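PDB 4UFQ: hyaluronidase from Streptomyces koganeiensis, which degrades hyaluronan as a bacterial hyaluronidase, cleaving the glycosidic bonds of the polysaccharide. Local coordinates for the interface of chains A and B. Numbering follows the deposited sequence. Chains: chain A/B, Hyaluronidase.

The interface of chains A and B. Residues chain A 79-83; chain B 68-70, 77.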
loop_
_atom_site.group_PDB
_atom_site.type_symbol
_atom_site.label_atom_id
_atom_site.label_comp_id
_atom_site.label_asym_id
_atom_site.label_seq_id
_atom_site.Cartn_x
_atom_site.Cartn_y
_atom_site.Cartn_z
ATOM N N LYS A 79 6.967 12.243 2.161
ATOM C CA LYS A 79 5.817 12.855 1.520
ATOM C C LYS A 79 6.071 12.970 0.036
ATOM O O LYS A 79 6.993 13.673 -0.394
ATOM C CB LYS A 79 5.525 14.229 2.119
ATOM C CG LYS A 79 4.448 15.036 1.395
ATOM C CD LYS A 79 3.083 14.433 1.583
ATOM C CE LYS A 79 2.015 15.261 0.882
ATOM N NZ LYS A 79 1.835 16.575 1.528
ATOM N N ILE A 80 5.249 12.271 -0.743
ATOM C CA ILE A 80 5.360 12.283 -2.189
ATOM C C ILE A 80 4.181 13.014 -2.794
ATOM O O ILE A 80 3.033 12.640 -2.574
ATOM C CB ILE A 80 5.422 10.866 -2.793
ATOM C CG1 ILE A 80 6.525 10.024 -2.139
ATOM C CG2 ILE A 80 5.624 10.953 -4.306
ATOM C CD1 ILE A 80 6.676 8.596 -2.712
ATOM N N THR A 81 4.476 14.056 -3.558
ATOM C CA THR A 81 3.478 14.778 -4.331
ATOM C C THR A 81 3.677 14.525 -5.809
ATOM O O THR A 81 4.775 14.689 -6.333
ATOM C CB THR A 81 3.566 16.289 -4.072
ATOM O OG1 THR A 81 3.276 16.553 -2.696
ATOM C CG2 THR A 81 2.573 17.055 -4.938
ATOM N N HIS A 82 2.612 14.113 -6.483
ATOM C CA HIS A 82 2.585 14.093 -7.941
ATOM C C HIS A 82 1.735 15.260 -8.427
ATOM O O HIS A 82 0.536 15.344 -8.118
ATOM C CB HIS A 82 2.042 12.771 -8.488
ATOM C CG HIS A 82 1.957 12.744 -9.978
ATOM N ND1 HIS A 82 0.815 13.108 -10.658
ATOM C CD2 HIS A 82 2.879 12.447 -10.925
ATOM C CE1 HIS A 82 1.031 13.017 -11.957
ATOM N NE2 HIS A 82 2.280 12.622 -12.148
ATOM N N ARG A 83 2.365 16.148 -9.191
ATOM C CA ARG A 83 1.693 17.296 -9.777
ATOM C C ARG A 83 1.104 16.867 -11.114
ATOM O O ARG A 83 1.823 16.666 -12.096
ATOM C CB ARG A 83 2.679 18.470 -9.929
ATOM C CG ARG A 83 3.524 18.673 -8.667
ATOM C CD ARG A 83 4.367 19.938 -8.675
ATOM N NE ARG A 83 5.168 20.099 -9.883
ATOM C CZ ARG A 83 6.398 19.624 -10.058
ATOM N NH1 ARG A 83 6.997 18.922 -9.105
ATOM N NH2 ARG A 83 7.030 19.853 -11.204
ATOM N N LEU B 68 9.312 14.643 -1.747
ATOM C CA LEU B 68 9.564 14.310 -3.141
ATOM C C LEU B 68 8.408 14.822 -3.995
ATOM O O LEU B 68 7.251 14.523 -3.715
ATOM C CB LEU B 68 9.741 12.810 -3.307
ATOM C CG LEU B 68 9.918 12.306 -4.735
ATOM C CD1 LEU B 68 11.210 12.845 -5.341
ATOM C CD2 LEU B 68 9.935 10.798 -4.778
ATOM N N SER B 69 8.716 15.607 -5.022
ATOM C CA SER B 69 7.687 16.134 -5.908
ATOM C C SER B 69 8.078 15.999 -7.373
ATOM O O SER B 69 9.170 16.390 -7.775
ATOM C CB SER B 69 7.357 17.588 -5.552
ATOM O OG SER B 69 6.296 18.083 -6.361
ATOM N N GLY B 70 7.164 15.445 -8.163
ATOM C CA GLY B 70 7.369 15.220 -9.584
ATOM C C GLY B 70 6.124 15.549 -10.376
ATOM O O GLY B 70 5.055 15.770 -9.808
ATOM N N THR B 77 6.570 8.668 -9.610
ATOM C CA THR B 77 7.329 9.789 -9.033
ATOM C C THR B 77 8.545 9.257 -8.268
ATOM O O THR B 77 9.657 9.795 -8.380
ATOM C CB THR B 77 6.450 10.693 -8.112
ATOM O OG1 THR B 77 5.316 11.167 -8.852
ATOM C CG2 THR B 77 7.242 11.889 -7.598
HETATM O O HOH W 1 5.936 16.445 -1.422
#
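A:Ile80 and B:Thr77 meet methyl to methyl, CG2 of the isoleucine lying 3.8 Å from CG2 of the threonine, the two side chains running antiparallel to one another. In A:Ile80 it is the CG2 branch that touches the partner chain. The threonine hydroxyl serves the next side chain on the same face of the A strand: OG1 of B:Thr77 stands in the plane of the A:His82 imidazole, at its edge, 3.4 Å from the ring carbon CD2. This is an edge contact of a carbon with an oxygen and does not involve either ring nitrogen.

Next to this small centre, strand 79-83 of chain A pairs in parallel with strand 66-70 of chain B, continuing a beta-sheet from one copy of the protein into the other. Three copies make up the deposited assembly, which agrees with the intertwined trimers of phage HylP enzymes and suggests that this pairing belongs to the working form. B:Leu68 turns both its N-H and its carbonyl to the A strand, bracketing A:Ile80: N donates to O of A:Lys79 and O accepts from N of A:Thr81 at 2.8 Å. Two residues further along the strand, B:Gly70 repeats the pattern, giving its N to O of A:Thr81 and receiving N of A:Arg83 on its O.

On the opposite face of the sheet from B:Thr77, a water joins the strands, linking the hydroxyl OG1 of A:Thr81 with the carbonyl oxygens of A:Lys79 and B:Leu68. Along the same face, the bend of A:Arg83 at chi3 (-51°) turns its guanidinium back over the B strand. The hydroxyl of B:Ser69, anti to its own backbone nitrogen (chi1 -176°), accepts this group practically in the guanidinium plane, with NH1 of A:Arg83 3.0 Å from OG of B:Ser69 and an angle of 157° at the hydrogen.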